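Local coordinates for hypothetical protein PH1320 (Pyrococcus horikoshii, PDB 2E87) that binds GDP and is probably a GTP-binding protein of the Obg/NOG1 type, its cellular role being unknown, at residues L12-L17 and V139-D144; D19-R24 and S54-D59; D89-A94 and L147-K152. All coordinates share one frame; numbering follows the deposited sequence.

Contact 1 of 3, residues L12-L17 and V139-D144; sequences LTADEL and VLRDID
Leu-140, near the C-terminal end of helix 122-142, is the apolar end of this contact. Its CG stands anti to the carbonyl carbon (chi1 -65°), and the branch crosses Leu-17 at about a right angle, with CD1 lying 3.9 Å from Leu-17 CD1. Val-57 of helix 38-67 packs against both leucines. The small Ala-14 lets the backbones come close, its CB resting 3.3 Å from Leu-140 O. Arg-141 runs out extended from CG to NE and crosses Asp-15, which brings its guanidinium edge toward that carboxylate; the salt bridge is long, 4.0 Å from NE to Asp-15 OD1. Asp-144, in the first turn of helix 144-156, makes the one direct hydrogen bond between the segments. With CG anti to its backbone N (chi1 -165°), OD2 reaches Ala-14 N at 2.7 Å, the amide approaching from above the carboxylate plane. A water donates to the same OD2 and accepts from Asp-15 N, so two first-turn amides of helix 14-30 are served by one carboxylate, directly and through water; their partial positive charge probably steadies its negative charge. OD1 is held in turn by Arg-148. Thr-13 and Glu-16 close a capping box: Thr-13 N gives a bond of 2.8 Å to Glu-16 OE1, and Glu-16 N a weak one to Thr-13 OG1. The result is a capped helix N terminus docked on a helix-helix junction of the NOG1-type N-terminal helical domain.

Contact 2 of 3, residues D19-R24 and S54-D59; sequences DKAFRR and SNVVRD
Helices 14-30 and 38-67 run roughly antiparallel here, the axes of their 19-24 and 54-59 segments 149° apart in direction and 8.6 Å at closest approach, with the CA atoms of Ala-21 and Val-56 5.5 Å from each other. Ala-21 makes this close spacing possible. Val-56 points its two methyls at the facing helix and divides them between neighbours: CG1, anti to the backbone N (chi1 168°), lies against the main chain at Ala-21 CA, 3.7 Å away, whereas CG2 meets the aliphatic part of Arg-24, 3.8 Å from its CG. That arginine bends at chi2 and chi3, so its chain passes obliquely over the valine methyl. Lys-20 crosses Val-56 at about a right angle and touches CG1 more loosely through its own CG, at 4.2 Å. On the inner flank, Val-57 CG2 abuts Ala-21 CB at 3.7 Å. No hydrogen bond joins the segments; the contact is carried mainly by aliphatic groups, with the Arg-24 guanidinium set obliquely beside Val-56 CG2. Ile-105 of helix 88-117 covers Val-57, and Phe-22 stacks on Tyr-133. The arrangement is a close antiparallel helix pair within the helical bundle of the NOG1-type N-terminal domain.

Contact 3 of 3, residues D89-A94 and L147-K152; sequences DTFHKA and LRYLNK. With SO4 (sulfate ion), chain B.
The 89-94 and 147-152 segments, both helical, have axes 10.0 Å apart at closest approach and cross at -128°, with Ala-94 and Leu-150 nearest in the backbone, their CA atoms 7.0 Å apart. Tyr-149 bridges this wide gap. With CG anti to its backbone N (chi1 156°), the ring reaches across to helix 88-117, where Thr-90 CG2 sits over one face, 3.7 Å from the Tyr-149 ring centroid, in a CH-pi contact. The edge of the same ring meets Ala-94, whose CB lies 3.7 Å from Tyr-149 CD2. Its hydroxyl comes in the plane of the Phe-91 ring, at that ring's edge, and hydrogen-bonds to Val-86 O, which anchors the far end of the side chain. Phe-91 in turn receives Leu-150 over a face, CD2 standing 4.1 Å from the ring centroid, while Leu-150 CG packs on Ala-94 CB at 3.8 Å. An alanine in place of Tyr-149 would probably loosen the helix pair, since it would lose the face for Thr-90 and the bond to Val-86. On the side of the helix turned from the interface, His-92 NE2 donates to sulfate O2 at 3.2 Å, an ion also bound by Ser-72 and probably taken from the crystallisation liquor. The contact joins the start of helix 88-117 to helix 144-156; Leu-150 also packs on Met-95 and Ile-98 of helix 88-117, and Asn-151 OD1 accepts a hydrogen bond from Val-11 N in the N-terminal loop.

From the N terminus, the chain enters helix 14-30, whose first turn belongs to contact 1 and whose next turns belong to contact 2. Contact 2 closes first, when helix 38-67 returns alongside; its loop is nested within the much longer one that contact 1 closes at the end of helix 122-142. Contact 3 opens inside that long loop, on helix 88-117, and closes beyond it on helix 144-156, so contacts 1 and 3 cross, whereas contacts 2 and 3 follow in series. Val-57 joins contacts 1 and 2, and Leu-147 CD1 touches Leu-12 O between contacts 1 and 3. All three tie together the N-terminal helical domain, away from the GDP site.

Contact 1 of 3, residues L12-L17 and V139-D144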
loop_
_atom_site.group_PDB
_atom_site.type_symbol
_atom_site.label_atom_id
_atom_site.label_comp_id
_atom_site.label_asym_id
_atom_site.label_seq_id
_atom_site.Cartn_x
_atom_site.Cartn_y
_atom_site.Cartn_z
ATOM N N LEU A 12 5.150 -0.880 -20.297
ATOM C CA LEU A 12 5.850 -1.430 -21.451
ATOM C C LEU A 12 7.366 -1.218 -21.312
ATOM O O LEU A 12 7.803 -0.233 -20.729
ATOM C CB LEU A 12 5.369 -0.753 -22.735
ATOM C CG LEU A 12 3.959 -1.062 -23.254
ATOM C CD1 LEU A 12 3.862 -0.644 -24.729
ATOM C CD2 LEU A 12 3.666 -2.540 -23.146
ATOM N N THR A 13 8.167 -2.144 -21.827
ATOM C CA THR A 13 9.624 -1.988 -21.763
ATOM C C THR A 13 10.064 -0.986 -22.834
ATOM O O THR A 13 9.310 -0.685 -23.767
ATOM C CB THR A 13 10.380 -3.332 -22.008
ATOM O OG1 THR A 13 10.160 -3.781 -23.352
ATOM C CG2 THR A 13 9.895 -4.399 -21.049
ATOM N N ALA A 14 11.276 -0.457 -22.698
ATOM C CA ALA A 14 11.769 0.504 -23.679
ATOM C C ALA A 14 11.584 -0.041 -25.112
ATOM O O ALA A 14 11.069 0.652 -25.986
ATOM C CB ALA A 14 13.237 0.824 -23.405
ATOM N N ASP A 15 11.986 -1.284 -25.343
ATOM C CA ASP A 15 11.848 -1.883 -26.667
ATOM C C ASP A 15 10.409 -1.973 -27.162
ATOM O O ASP A 15 10.122 -1.669 -28.324
ATOM C CB ASP A 15 12.455 -3.284 -26.697
ATOM C CG ASP A 15 13.960 -3.272 -26.546
ATOM O OD1 ASP A 15 14.590 -2.268 -26.951
ATOM O OD2 ASP A 15 14.506 -4.279 -26.037
ATOM N N GLU A 16 9.506 -2.393 -26.283
ATOM C CA GLU A 16 8.102 -2.521 -26.669
ATOM C C GLU A 16 7.524 -1.156 -27.008
ATOM O O GLU A 16 6.718 -1.039 -27.919
ATOM C CB GLU A 16 7.278 -3.182 -25.541
ATOM C CG GLU A 16 7.822 -4.530 -25.088
ATOM C CD GLU A 16 7.155 -5.075 -23.813
ATOM O OE1 GLU A 16 6.771 -4.273 -22.928
ATOM O OE2 GLU A 16 7.037 -6.320 -23.690
ATOM N N LEU A 17 7.942 -0.121 -26.284
ATOM C CA LEU A 17 7.419 1.216 -26.546
ATOM C C LEU A 17 7.978 1.718 -27.863
ATOM O O LEU A 17 7.278 2.342 -28.657
ATOM C CB LEU A 17 7.810 2.190 -25.439
ATOM C CG LEU A 17 6.702 2.981 -24.735
ATOM C CD1 LEU A 17 7.280 4.329 -24.305
ATOM C CD2 LEU A 17 5.509 3.198 -25.651
ATOM N N VAL A 139 16.482 7.855 -25.217
ATOM C CA VAL A 139 15.863 8.367 -23.999
ATOM C C VAL A 139 15.127 7.220 -23.316
ATOM O O VAL A 139 15.247 7.035 -22.109
ATOM C CB VAL A 139 14.876 9.533 -24.305
ATOM C CG1 VAL A 139 14.086 9.913 -23.067
ATOM C CG2 VAL A 139 15.642 10.745 -24.794
ATOM N N LEU A 140 14.399 6.418 -24.088
ATOM C CA LEU A 140 13.653 5.298 -23.506
ATOM C C LEU A 140 14.573 4.227 -22.940
ATOM O O LEU A 140 14.241 3.578 -21.940
ATOM C CB LEU A 140 12.706 4.665 -24.537
ATOM C CG LEU A 140 11.577 5.577 -25.012
ATOM C CD1 LEU A 140 10.707 4.866 -26.061
ATOM C CD2 LEU A 140 10.761 5.995 -23.782
ATOM N N ARG A 141 15.720 4.017 -23.584
ATOM C CA ARG A 141 16.647 3.029 -23.055
ATOM C C ARG A 141 17.287 3.565 -21.789
ATOM O O ARG A 141 17.658 2.793 -20.920
ATOM C CB ARG A 141 17.691 2.620 -24.096
ATOM C CG ARG A 141 17.050 1.794 -25.193
ATOM C CD ARG A 141 18.027 1.239 -26.193
ATOM N NE ARG A 141 17.332 0.561 -27.291
ATOM C CZ ARG A 141 17.340 0.985 -28.555
ATOM N NH1 ARG A 141 18.010 2.090 -28.881
ATOM N NH2 ARG A 141 16.690 0.303 -29.496
ATOM N N ASP A 142 17.371 4.883 -21.656
ATOM C CA ASP A 142 17.935 5.449 -20.437
ATOM C C ASP A 142 17.057 5.055 -19.233
ATOM O O ASP A 142 17.567 4.873 -18.127
ATOM C CB ASP A 142 17.991 6.980 -20.492
ATOM C CG ASP A 142 19.026 7.510 -21.470
ATOM O OD1 ASP A 142 19.994 6.787 -21.773
ATOM O OD2 ASP A 142 18.875 8.672 -21.916
ATOM N N ILE A 143 15.743 4.936 -19.446
ATOM C CA ILE A 143 14.842 4.580 -18.346
ATOM C C ILE A 143 14.303 3.149 -18.365
ATOM O O ILE A 143 13.432 2.820 -17.559
ATOM C CB ILE A 143 13.605 5.533 -18.260
ATOM C CG1 ILE A 143 12.718 5.353 -19.482
ATOM C CG2 ILE A 143 14.050 6.980 -18.138
ATOM C CD1 ILE A 143 11.361 6.009 -19.334
ATOM N N ASP A 144 14.821 2.304 -19.257
ATOM C CA ASP A 144 14.350 0.915 -19.373
ATOM C C ASP A 144 14.404 0.155 -18.032
ATOM O O ASP A 144 13.443 -0.545 -17.666
ATOM C CB ASP A 144 15.168 0.145 -20.428
ATOM C CG ASP A 144 14.503 -1.171 -20.851
ATOM O OD1 ASP A 144 15.200 -2.205 -20.935
ATOM O OD2 ASP A 144 13.282 -1.171 -21.120
HETATM O O HOH W 1 13.486 -3.003 -23.274
#

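Contact 2 of 3, residues D19-R24 and S54-D59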
loop_
_atom_site.group_PDB
_atom_site.type_symbol
_atom_site.label_atom_id
_atom_site.label_comp_id
_atom_site.label_asym_id
_atom_site.label_seq_id
_atom_site.Cartn_x
_atom_site.Cartn_y
_atom_site.Cartn_z
ATOM N N ASP A 19 9.022 -0.085 -30.435
ATOM C CA ASP A 19 8.358 -0.802 -31.504
ATOM C C ASP A 19 6.937 -0.315 -31.734
ATOM O O ASP A 19 6.521 -0.120 -32.878
ATOM C CB ASP A 19 8.376 -2.305 -31.214
ATOM C CG ASP A 19 9.756 -2.919 -31.412
ATOM O OD1 ASP A 19 10.748 -2.159 -31.518
ATOM O OD2 ASP A 19 9.855 -4.166 -31.459
ATOM N N LYS A 20 6.197 -0.107 -30.651
ATOM C CA LYS A 20 4.820 0.357 -30.765
ATOM C C LYS A 20 4.819 1.708 -31.471
ATOM O O LYS A 20 4.080 1.922 -32.423
ATOM C CB LYS A 20 4.196 0.498 -29.378
ATOM C CG LYS A 20 2.699 0.776 -29.366
ATOM C CD LYS A 20 2.199 0.947 -27.924
ATOM C CE LYS A 20 0.682 0.846 -27.810
ATOM N NZ LYS A 20 0.217 -0.516 -28.222
ATOM N N ALA A 21 5.673 2.607 -31.006
ATOM C CA ALA A 21 5.763 3.937 -31.575
ATOM C C ALA A 21 6.219 3.961 -33.042
ATOM O O ALA A 21 5.629 4.666 -33.859
ATOM C CB ALA A 21 6.683 4.786 -30.721
ATOM N N PHE A 22 7.264 3.209 -33.385
ATOM C CA PHE A 22 7.731 3.212 -34.767
ATOM C C PHE A 22 6.658 2.587 -35.655
ATOM O O PHE A 22 6.328 3.112 -36.722
ATOM C CB PHE A 22 9.051 2.447 -34.905
ATOM C CG PHE A 22 10.235 3.139 -34.284
ATOM C CD1 PHE A 22 11.508 2.574 -34.379
ATOM C CD2 PHE A 22 10.094 4.358 -33.616
ATOM C CE1 PHE A 22 12.624 3.210 -33.823
ATOM C CE2 PHE A 22 11.197 5.002 -33.058
ATOM C CZ PHE A 22 12.471 4.429 -33.162
ATOM N N ARG A 23 6.101 1.473 -35.197
ATOM C CA ARG A 23 5.062 0.781 -35.943
ATOM C C ARG A 23 3.899 1.726 -36.232
ATOM O O ARG A 23 3.404 1.776 -37.354
ATOM C CB ARG A 23 4.550 -0.434 -35.160
ATOM C CG ARG A 23 4.123 -1.610 -36.043
ATOM C CD ARG A 23 3.224 -2.610 -35.304
ATOM N NE ARG A 23 3.756 -2.990 -33.994
ATOM C CZ ARG A 23 3.182 -2.682 -32.827
ATOM N NH1 ARG A 23 2.049 -1.984 -32.792
ATOM N NH2 ARG A 23 3.744 -3.073 -31.687
ATOM N N ARG A 24 3.465 2.479 -35.223
ATOM C CA ARG A 24 2.346 3.391 -35.397
ATOM C C ARG A 24 2.702 4.539 -36.329
ATOM O O ARG A 24 1.839 5.081 -37.021
ATOM C CB ARG A 24 1.884 3.959 -34.053
ATOM C CG ARG A 24 0.514 4.611 -34.115
ATOM C CD ARG A 24 -0.588 3.631 -33.738
ATOM N NE ARG A 24 -1.015 3.796 -32.347
ATOM C CZ ARG A 24 -1.083 2.807 -31.460
ATOM N NH1 ARG A 24 -0.750 1.570 -31.814
ATOM N NH2 ARG A 24 -1.483 3.052 -30.216
ATOM N N SER A 54 6.343 10.751 -31.075
ATOM C CA SER A 54 6.284 11.544 -29.858
ATOM C C SER A 54 5.000 11.315 -29.070
ATOM O O SER A 54 5.037 11.135 -27.854
ATOM C CB SER A 54 6.428 13.027 -30.184
ATOM O OG SER A 54 6.461 13.791 -28.996
ATOM N N ASN A 55 3.866 11.296 -29.764
ATOM C CA ASN A 55 2.588 11.105 -29.095
ATOM C C ASN A 55 2.338 9.730 -28.544
ATOM O O ASN A 55 1.778 9.587 -27.461
ATOM C CB ASN A 55 1.431 11.474 -30.014
ATOM C CG ASN A 55 1.082 12.924 -29.915
ATOM O OD1 ASN A 55 1.773 13.773 -30.473
ATOM N ND2 ASN A 55 0.016 13.230 -29.169
ATOM N N VAL A 56 2.736 8.713 -29.289
ATOM C CA VAL A 56 2.521 7.360 -28.835
ATOM C C VAL A 56 3.348 7.081 -27.590
ATOM O O VAL A 56 2.854 6.499 -26.636
ATOM C CB VAL A 56 2.853 6.362 -29.957
ATOM C CG1 VAL A 56 2.912 4.948 -29.418
ATOM C CG2 VAL A 56 1.785 6.464 -31.023
ATOM N N VAL A 57 4.601 7.518 -27.591
ATOM C CA VAL A 57 5.457 7.297 -26.434
ATOM C C VAL A 57 4.945 8.074 -25.226
ATOM O O VAL A 57 4.798 7.521 -24.138
ATOM C CB VAL A 57 6.909 7.726 -26.713
ATOM C CG1 VAL A 57 7.693 7.751 -25.416
ATOM C CG2 VAL A 57 7.546 6.782 -27.709
ATOM N N ARG A 58 4.666 9.359 -25.423
ATOM C CA ARG A 58 4.211 10.186 -24.325
ATOM C C ARG A 58 2.867 9.741 -23.781
ATOM O O ARG A 58 2.636 9.809 -22.584
ATOM C CB ARG A 58 4.191 11.652 -24.754
ATOM C CG ARG A 58 5.595 12.265 -24.824
ATOM C CD ARG A 58 5.661 13.434 -25.799
ATOM N NE ARG A 58 4.637 14.413 -25.494
ATOM C CZ ARG A 58 3.684 14.785 -26.333
ATOM N NH1 ARG A 58 3.618 14.265 -27.549
ATOM N NH2 ARG A 58 2.780 15.666 -25.938
ATOM N N ASP A 59 1.993 9.244 -24.646
ATOM C CA ASP A 59 0.697 8.796 -24.176
ATOM C C ASP A 59 0.819 7.562 -23.299
ATOM O O ASP A 59 0.208 7.511 -22.234
ATOM C CB ASP A 59 -0.239 8.514 -25.347
ATOM C CG ASP A 59 -0.688 9.787 -26.050
ATOM O OD1 ASP A 59 -0.440 10.900 -25.519
ATOM O OD2 ASP A 59 -1.295 9.667 -27.135
#

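Contact 3 of 3, residues D89-A94 and L147-K152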
loop_
_atom_site.group_PDB
_atom_site.type_symbol
_atom_site.label_atom_id
_atom_site.label_comp_id
_atom_site.label_asym_id
_atom_site.label_seq_id
_atom_site.Cartn_x
_atom_site.Cartn_y
_atom_site.Cartn_z
ATOM N N ASP A 89 11.739 5.454 -1.897
ATOM C CA ASP A 89 12.655 6.328 -2.615
ATOM C C ASP A 89 12.915 5.841 -4.041
ATOM O O ASP A 89 12.987 6.633 -4.975
ATOM C CB ASP A 89 13.957 6.474 -1.819
ATOM C CG ASP A 89 14.942 7.439 -2.467
ATOM O OD1 ASP A 89 15.945 6.955 -3.045
ATOM O OD2 ASP A 89 14.716 8.673 -2.408
ATOM N N THR A 90 13.034 4.535 -4.207
ATOM C CA THR A 90 13.246 3.951 -5.517
ATOM C C THR A 90 12.012 4.175 -6.394
ATOM O O THR A 90 12.127 4.495 -7.583
ATOM C CB THR A 90 13.515 2.433 -5.410
ATOM O OG1 THR A 90 14.700 2.222 -4.640
ATOM C CG2 THR A 90 13.702 1.806 -6.781
ATOM N N PHE A 91 10.833 4.010 -5.803
ATOM C CA PHE A 91 9.595 4.193 -6.544
ATOM C C PHE A 91 9.474 5.624 -7.057
ATOM O O PHE A 91 9.219 5.843 -8.236
ATOM C CB PHE A 91 8.391 3.853 -5.666
ATOM C CG PHE A 91 7.171 3.464 -6.447
ATOM C CD1 PHE A 91 7.037 2.178 -6.955
ATOM C CD2 PHE A 91 6.172 4.398 -6.708
ATOM C CE1 PHE A 91 5.932 1.829 -7.710
ATOM C CE2 PHE A 91 5.058 4.061 -7.463
ATOM C CZ PHE A 91 4.935 2.774 -7.969
ATOM N N HIS A 92 9.665 6.598 -6.170
ATOM C CA HIS A 92 9.563 8.000 -6.552
ATOM C C HIS A 92 10.503 8.346 -7.686
ATOM O O HIS A 92 10.129 9.083 -8.599
ATOM C CB HIS A 92 9.854 8.919 -5.356
ATOM C CG HIS A 92 8.640 9.264 -4.550
ATOM N ND1 HIS A 92 8.702 9.587 -3.210
ATOM C CD2 HIS A 92 7.334 9.355 -4.899
ATOM C CE1 HIS A 92 7.487 9.861 -2.769
ATOM N NE2 HIS A 92 6.639 9.728 -3.774
ATOM N N LYS A 93 11.718 7.811 -7.623
ATOM C CA LYS A 93 12.724 8.081 -8.630
ATOM C C LYS A 93 12.446 7.431 -9.962
ATOM O O LYS A 93 12.738 8.009 -11.010
ATOM C CB LYS A 93 14.102 7.672 -8.122
ATOM C CG LYS A 93 14.636 8.648 -7.103
ATOM C CD LYS A 93 15.935 8.195 -6.479
ATOM C CE LYS A 93 16.365 9.213 -5.439
ATOM N NZ LYS A 93 17.546 8.770 -4.672
ATOM N N ALA A 94 11.890 6.232 -9.927
ATOM C CA ALA A 94 11.566 5.536 -11.158
ATOM C C ALA A 94 10.486 6.369 -11.849
ATOM O O ALA A 94 10.588 6.679 -13.042
ATOM C CB ALA A 94 11.061 4.137 -10.855
ATOM N N LEU A 147 11.623 1.276 -15.972
ATOM C CA LEU A 147 10.339 0.752 -16.416
ATOM C C LEU A 147 10.203 -0.701 -15.979
ATOM O O LEU A 147 9.154 -1.131 -15.500
ATOM C CB LEU A 147 10.216 0.831 -17.929
ATOM C CG LEU A 147 10.176 2.219 -18.565
ATOM C CD1 LEU A 147 10.256 2.044 -20.080
ATOM C CD2 LEU A 147 8.905 2.980 -18.153
ATOM N N ARG A 148 11.276 -1.456 -16.143
ATOM C CA ARG A 148 11.259 -2.850 -15.767
ATOM C C ARG A 148 11.006 -2.979 -14.267
ATOM O O ARG A 148 10.218 -3.811 -13.839
ATOM C CB ARG A 148 12.566 -3.499 -16.198
ATOM C CG ARG A 148 12.578 -3.759 -17.693
ATOM C CD ARG A 148 13.956 -4.071 -18.239
ATOM N NE ARG A 148 13.859 -4.382 -19.659
ATOM C CZ ARG A 148 13.347 -5.509 -20.136
ATOM N NH1 ARG A 148 12.902 -6.446 -19.307
ATOM N NH2 ARG A 148 13.232 -5.679 -21.437
ATOM N N TYR A 149 11.658 -2.136 -13.476
ATOM C CA TYR A 149 11.443 -2.154 -12.036
ATOM C C TYR A 149 9.981 -1.798 -11.707
ATOM O O TYR A 149 9.368 -2.442 -10.864
ATOM C CB TYR A 149 12.373 -1.168 -11.338
ATOM C CG TYR A 149 11.857 -0.690 -9.993
ATOM C CD1 TYR A 149 11.981 -1.479 -8.847
ATOM C CD2 TYR A 149 11.210 0.554 -9.873
ATOM C CE1 TYR A 149 11.474 -1.044 -7.606
ATOM C CE2 TYR A 149 10.699 0.995 -8.646
ATOM C CZ TYR A 149 10.831 0.192 -7.518
ATOM O OH TYR A 149 10.301 0.623 -6.325
ATOM N N LEU A 150 9.426 -0.782 -12.359
ATOM C CA LEU A 150 8.042 -0.393 -12.074
ATOM C C LEU A 150 7.067 -1.529 -12.363
ATOM O O LEU A 150 6.039 -1.664 -11.704
ATOM C CB LEU A 150 7.641 0.843 -12.889
ATOM C CG LEU A 150 8.219 2.141 -12.346
ATOM C CD1 LEU A 150 7.988 3.257 -13.331
ATOM C CD2 LEU A 150 7.580 2.464 -10.997
ATOM N N ASN A 151 7.402 -2.369 -13.328
ATOM C CA ASN A 151 6.511 -3.456 -13.657
ATOM C C ASN A 151 6.547 -4.548 -12.599
ATOM O O ASN A 151 5.531 -5.212 -12.353
ATOM C CB ASN A 151 6.856 -4.005 -15.028
ATOM C CG ASN A 151 5.639 -4.464 -15.776
ATOM O OD1 ASN A 151 4.551 -3.914 -15.605
ATOM N ND2 ASN A 151 5.811 -5.460 -16.624
ATOM N N LYS A 152 7.713 -4.724 -11.973
ATOM C CA LYS A 152 7.904 -5.715 -10.911
ATOM C C LYS A 152 7.328 -5.178 -9.592
ATOM O O LYS A 152 6.766 -5.923 -8.794
ATOM C CB LYS A 152 9.394 -6.031 -10.712
ATOM C CG LYS A 152 10.081 -6.778 -11.862
ATOM C CD LYS A 152 11.589 -6.735 -11.689
ATOM C CE LYS A 152 12.334 -7.183 -12.942
ATOM N NZ LYS A 152 13.790 -6.821 -12.884
HETATM S S SO4 B . 3.470 11.705 -4.696
HETATM O O1 SO4 B . 1.953 11.864 -4.677
HETATM O O2 SO4 B . 3.911 10.343 -5.278
HETATM O O3 SO4 B . 3.973 12.825 -5.619
HETATM O O4 SO4 B . 3.986 11.769 -3.277
#